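Local coordinates for protein CsuE (Acinetobacter baumannii, PDB 6FJY), which forms the tip adhesion subunit of the archaic chaperone-usher Csu pilus, captured with the chaperone CsuC before assembly, and probably mediates attachment in biofilm formation, at residues V202-G207 with Y283-K288; V218-G223 with D254-G259. All blocks are in the same frame, centred on the assembly; numbering follows the deposited sequence.

Contact 1: residues V202-G207 with Y283-K288; sequences VQSSMG and YVFTTK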
loop_
_atom_site.group_PDB
_atom_site.type_symbol
_atom_site.label_atom_id
_atom_site.label_comp_id
_atom_site.label_asym_id
_atom_site.label_seq_id
_atom_site.Cartn_x
_atom_site.Cartn_y
_atom_site.Cartn_z
ATOM N N VAL D 202 -25.531 23.909 -10.681
ATOM C CA VAL D 202 -25.578 23.011 -9.533
ATOM C C VAL D 202 -24.243 23.103 -8.804
ATOM O O VAL D 202 -23.183 22.868 -9.402
ATOM C CB VAL D 202 -25.859 21.557 -9.956
ATOM C CG1 VAL D 202 -25.919 20.635 -8.744
ATOM C CG2 VAL D 202 -27.123 21.464 -10.802
ATOM N N GLN D 203 -24.291 23.438 -7.518
ATOM C CA GLN D 203 -23.119 23.364 -6.658
ATOM C C GLN D 203 -23.140 21.999 -5.967
ATOM O O GLN D 203 -24.089 21.677 -5.244
ATOM C CB GLN D 203 -23.105 24.514 -5.652
ATOM C CG GLN D 203 -21.765 24.688 -4.929
ATOM C CD GLN D 203 -21.753 25.848 -3.936
ATOM O OE1 GLN D 203 -21.593 25.647 -2.730
ATOM N NE2 GLN D 203 -21.906 27.064 -4.445
ATOM N N SER D 204 -22.108 21.189 -6.222
ATOM C CA SER D 204 -21.934 19.908 -5.543
ATOM C C SER D 204 -20.555 19.841 -4.898
ATOM O O SER D 204 -19.912 20.874 -4.685
ATOM C CB SER D 204 -22.135 18.741 -6.517
ATOM O OG SER D 204 -21.989 17.490 -5.870
ATOM N N SER D 205 -20.090 18.634 -4.578
ATOM C CA SER D 205 -18.805 18.483 -3.917
ATOM C C SER D 205 -18.288 17.063 -4.104
ATOM O O SER D 205 -19.045 16.135 -4.403
ATOM C CB SER D 205 -18.904 18.832 -2.424
ATOM O OG SER D 205 -19.696 17.902 -1.702
ATOM N N MET D 206 -16.974 16.920 -3.941
ATOM C CA MET D 206 -16.297 15.634 -3.866
ATOM C C MET D 206 -15.619 15.525 -2.508
ATOM O O MET D 206 -15.233 16.533 -1.906
ATOM C CB MET D 206 -15.256 15.476 -4.990
ATOM C CG MET D 206 -15.848 15.372 -6.376
ATOM S SD MET D 206 -14.609 15.431 -7.653
ATOM C CE MET D 206 -13.403 14.455 -6.849
ATOM N N GLY D 207 -15.490 14.293 -2.019
ATOM C CA GLY D 207 -14.878 14.052 -0.730
ATOM C C GLY D 207 -13.756 13.034 -0.799
ATOM O O GLY D 207 -13.930 11.952 -1.368
ATOM N N TYR D 283 -14.151 19.133 -1.888
ATOM C CA TYR D 283 -13.936 20.023 -3.028
ATOM C C TYR D 283 -15.301 20.450 -3.556
ATOM O O TYR D 283 -15.973 19.683 -4.245
ATOM C CB TYR D 283 -13.110 19.343 -4.121
ATOM C CG TYR D 283 -11.758 18.844 -3.662
ATOM C CD1 TYR D 283 -11.630 17.618 -3.007
ATOM C CD2 TYR D 283 -10.603 19.590 -3.901
ATOM C CE1 TYR D 283 -10.386 17.155 -2.591
ATOM C CE2 TYR D 283 -9.365 19.141 -3.483
ATOM C CZ TYR D 283 -9.261 17.925 -2.830
ATOM O OH TYR D 283 -8.032 17.480 -2.412
ATOM N N VAL D 284 -15.692 21.673 -3.240
ATOM C CA VAL D 284 -16.931 22.247 -3.740
ATOM C C VAL D 284 -16.711 22.690 -5.177
ATOM O O VAL D 284 -15.640 23.198 -5.535
ATOM C CB VAL D 284 -17.395 23.411 -2.841
ATOM C CG1 VAL D 284 -18.629 24.099 -3.421
ATOM C CG2 VAL D 284 -17.692 22.891 -1.451
ATOM N N PHE D 285 -17.719 22.475 -6.016
ATOM C CA PHE D 285 -17.595 22.790 -7.428
ATOM C C PHE D 285 -18.974 23.058 -8.006
ATOM O O PHE D 285 -19.999 22.626 -7.467
ATOM C CB PHE D 285 -16.878 21.673 -8.203
ATOM C CG PHE D 285 -17.652 20.382 -8.302
ATOM C CD1 PHE D 285 -17.543 19.414 -7.313
ATOM C CD2 PHE D 285 -18.453 20.119 -9.407
ATOM C CE1 PHE D 285 -18.237 18.219 -7.414
ATOM C CE2 PHE D 285 -19.149 18.927 -9.514
ATOM C CZ PHE D 285 -19.047 17.977 -8.516
ATOM N N THR D 286 -18.979 23.788 -9.117
ATOM C CA THR D 286 -20.205 24.236 -9.754
ATOM C C THR D 286 -20.212 23.764 -11.192
ATOM O O THR D 286 -19.239 23.975 -11.924
ATOM C CB THR D 286 -20.332 25.755 -9.692
ATOM O OG1 THR D 286 -20.417 26.167 -8.323
ATOM C CG2 THR D 286 -21.575 26.197 -10.418
ATOM N N THR D 287 -21.301 23.114 -11.583
ATOM C CA THR D 287 -21.504 22.612 -12.936
ATOM C C THR D 287 -22.504 23.541 -13.620
ATOM O O THR D 287 -23.670 23.610 -13.215
ATOM C CB THR D 287 -22.007 21.168 -12.902
ATOM O OG1 THR D 287 -21.197 20.399 -12.005
ATOM C CG2 THR D 287 -21.948 20.543 -14.278
ATOM N N LYS D 288 -22.043 24.270 -14.633
ATOM C CA LYS D 288 -22.850 25.259 -15.340
ATOM C C LYS D 288 -23.060 24.846 -16.792
ATOM O O LYS D 288 -22.253 24.119 -17.376
ATOM C CB LYS D 288 -22.189 26.646 -15.314
ATOM C CG LYS D 288 -21.913 27.233 -13.944
ATOM C CD LYS D 288 -20.998 28.466 -14.053
ATOM C CE LYS D 288 -20.609 29.008 -12.664
ATOM N NZ LYS D 288 -19.642 30.145 -12.719
#
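Two neighbouring antiparallel strands of the Ig-like β-sandwich domain, 202-207 and 283-288, are laced together here by an unbroken ladder of six backbone hydrogen bonds. V202 with T287, S204 with F285 and M206 with Y283 are the hydrogen-bonded pairs; Q203–T286 and S205–V284 alternate with them as non-hydrogen-bonded pairs. In the middle, S204 N reaches F285 O at 2.8 Å, nearly along the C=O axis, whereas the return bond from F285 N to S204 O (3.0 Å) meets its acceptor from above the carbonyl plane.

The F285 ring dominates its face of the pair. With chi1 at 68°, its CG sits in the crowded position between backbone N and carbonyl carbon, which swings the ring across toward the partner strand. CZ lies 3.8 Å from S204 CB, and CE1 is 3.4 Å from S205 N. M206 crosses the ring at about a right angle, CG 3.9 Å from F285 CE1, and its SD makes an oblique Met-aromatic contact, 5.3 Å from the ring centroid. V188 and I247 also touch the F285 side chain. On the reverse face the extended Q203 side chain lies obliquely against V284, CG to CG1 3.5 Å, while T286 OG1 is hydrogen-bonded to N250 O. V202, S204, M206, Y283, F285 and T287 thus alternate with Q203, S205, V284 and T286, as in antiparallel strands of an Ig-like β-sandwich that turn one face to the core.

Contact 2: residues V218-G223 with D254-G259; sequences VSLNNG and DRWGSG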
loop_
_atom_site.group_PDB
_atom_site.type_symbol
_atom_site.label_atom_id
_atom_site.label_comp_id
_atom_site.label_asym_id
_atom_site.label_seq_id
_atom_site.Cartn_x
_atom_site.Cartn_y
_atom_site.Cartn_z
ATOM N N VAL D 218 -5.925 16.410 -7.836
ATOM C CA VAL D 218 -7.208 15.995 -8.385
ATOM C C VAL D 218 -7.398 16.720 -9.705
ATOM O O VAL D 218 -7.427 17.954 -9.745
ATOM C CB VAL D 218 -8.370 16.300 -7.427
ATOM C CG1 VAL D 218 -9.621 15.598 -7.892
ATOM C CG2 VAL D 218 -8.031 15.886 -6.021
ATOM N N SER D 219 -7.544 15.959 -10.782
ATOM C CA SER D 219 -7.795 16.525 -12.099
ATOM C C SER D 219 -9.084 15.949 -12.678
ATOM O O SER D 219 -9.526 14.846 -12.322
ATOM C CB SER D 219 -6.633 16.259 -13.053
ATOM O OG SER D 219 -5.453 16.896 -12.601
ATOM N N LEU D 220 -9.682 16.715 -13.586
ATOM C CA LEU D 220 -10.880 16.297 -14.306
ATOM C C LEU D 220 -10.616 16.413 -15.797
ATOM O O LEU D 220 -10.093 17.431 -16.263
ATOM C CB LEU D 220 -12.106 17.141 -13.921
ATOM C CG LEU D 220 -12.579 17.169 -12.460
ATOM C CD1 LEU D 220 -13.864 17.966 -12.364
ATOM C CD2 LEU D 220 -12.777 15.781 -11.887
ATOM N N ASN D 221 -10.963 15.365 -16.538
ATOM C CA ASN D 221 -10.790 15.362 -17.982
ATOM C C ASN D 221 -11.883 16.222 -18.617
ATOM O O ASN D 221 -12.597 16.964 -17.937
ATOM C CB ASN D 221 -10.780 13.930 -18.511
ATOM C CG ASN D 221 -12.166 13.308 -18.563
ATOM O OD1 ASN D 221 -13.065 13.682 -17.813
ATOM N ND2 ASN D 221 -12.337 12.350 -19.452
ATOM N N ASN D 222 -12.024 16.124 -19.938
ATOM C CA ASN D 222 -13.044 16.847 -20.681
ATOM C C ASN D 222 -14.214 15.955 -21.082
ATOM O O ASN D 222 -14.980 16.309 -21.984
ATOM C CB ASN D 222 -12.423 17.503 -21.912
ATOM C CG ASN D 222 -11.462 18.614 -21.549
ATOM O OD1 ASN D 222 -11.620 19.273 -20.523
ATOM N ND2 ASN D 222 -10.465 18.833 -22.393
ATOM N N GLY D 223 -14.360 14.803 -20.435
ATOM C CA GLY D 223 -15.526 13.969 -20.642
ATOM C C GLY D 223 -15.477 13.156 -21.923
ATOM O O GLY D 223 -14.444 13.010 -22.583
ATOM N N ASP D 254 -12.545 29.863 -11.898
ATOM C CA ASP D 254 -11.388 29.022 -12.175
ATOM C C ASP D 254 -11.869 27.676 -12.698
ATOM O O ASP D 254 -12.667 26.996 -12.044
ATOM C CB ASP D 254 -10.542 28.839 -10.922
ATOM C CG ASP D 254 -9.678 30.043 -10.630
ATOM O OD1 ASP D 254 -9.658 30.969 -11.465
ATOM O OD2 ASP D 254 -9.024 30.057 -9.563
ATOM N N ARG D 255 -11.400 27.284 -13.876
ATOM C CA ARG D 255 -11.815 26.011 -14.445
ATOM C C ARG D 255 -11.099 24.848 -13.746
ATOM O O ARG D 255 -9.900 24.915 -13.476
ATOM C CB ARG D 255 -11.528 25.991 -15.943
ATOM C CG ARG D 255 -12.267 24.894 -16.629
ATOM C CD ARG D 255 -12.018 24.864 -18.117
ATOM N NE ARG D 255 -12.762 23.771 -18.736
ATOM C CZ ARG D 255 -12.218 22.612 -19.088
ATOM N NH1 ARG D 255 -10.924 22.413 -18.901
ATOM N NH2 ARG D 255 -12.961 21.659 -19.637
ATOM N N TRP D 256 -11.854 23.787 -13.436
ATOM C CA TRP D 256 -11.321 22.545 -12.867
ATOM C C TRP D 256 -11.139 21.563 -14.013
ATOM O O TRP D 256 -12.105 20.974 -14.499
ATOM C CB TRP D 256 -12.252 21.975 -11.799
ATOM C CG TRP D 256 -11.674 20.897 -10.985
ATOM C CD1 TRP D 256 -10.411 20.384 -11.079
ATOM C CD2 TRP D 256 -12.320 20.193 -9.923
ATOM N NE1 TRP D 256 -10.232 19.404 -10.135
ATOM C CE2 TRP D 256 -11.391 19.268 -9.412
ATOM C CE3 TRP D 256 -13.594 20.258 -9.352
ATOM C CZ2 TRP D 256 -11.697 18.402 -8.365
ATOM C CZ3 TRP D 256 -13.897 19.401 -8.299
ATOM C CH2 TRP D 256 -12.949 18.485 -7.819
ATOM N N GLY D 257 -9.898 21.417 -14.462
ATOM C CA GLY D 257 -9.535 20.495 -15.520
ATOM C C GLY D 257 -8.301 19.719 -15.109
ATOM O O GLY D 257 -8.171 19.270 -13.971
ATOM N N SER D 258 -7.378 19.576 -16.052
ATOM C CA SER D 258 -6.094 18.932 -15.820
ATOM C C SER D 258 -4.968 19.939 -16.041
ATOM O O SER D 258 -5.200 21.131 -16.268
ATOM C CB SER D 258 -5.916 17.711 -16.726
ATOM O OG SER D 258 -5.916 18.083 -18.091
ATOM N N GLY D 259 -3.740 19.435 -15.969
ATOM C CA GLY D 259 -2.554 20.257 -16.101
ATOM C C GLY D 259 -2.534 21.435 -15.153
ATOM O O GLY D 259 -2.451 21.269 -13.933
#
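Within the same β-sandwich, the end of strand 217-220 is clasped by the loop between strands 242-249 and 263-264, which brings W256 across it. From CB, the W256 side chain leaves with CG anti to the backbone N (chi1 -168°), and CG already lies 3.9 Å from L220 CD1. That methyl stands over one face of the indole, closest to CD2 at 3.6 Å, while L220 CG sits almost squarely above the five-membered ring in a CH-pi contact. Along the edge, NE1 donates a nearly straight hydrogen bond to V218 O (3.2 Å); the oxygen lies in the indole plane, but the donor stands above the carbonyl plane. Further round, CZ2 presses on V218 CG1 at 3.5 Å, and the far end of the indole goes on to M206. The backbone adds a bond: L220 N donates to G257 O at 3.0 Å. Beyond the strand, N221 forms an Asx turn, its OD1 accepting from G223 N and also from T307 N. Salt bridges from R255 NE to D246 and NH1 to E261 orient the guanidinium and probably offset the positive charge of nearby R232. NH2 donates a nearly straight hydrogen bond to N222 OD1, 2.9 Å away; the oxygen lies in the guanidinium plane, the donor above the amide plane.

Both contacts lie in the C-terminal part of the chain, within the Spore Coat Protein U domain, their centres about 13 Å apart. Along the sequence both segments of contact 2 fall between those of contact 1: strand 202-210 leads to strand 217-220, the loop carrying 254-259 follows, and strand 279-289 closes the order. W256 joins them directly. Its CH2 meets M206 SD at 3.5 Å and Y283 CB at 3.8 Å, while its CZ3 lies 3.8 Å from F285 CB. The indole that rests on strand 217-220 therefore also packs against the inward-facing side chains of the 202-207/283-288 pair, so loop and strands share part of the domain's hydrophobic interior.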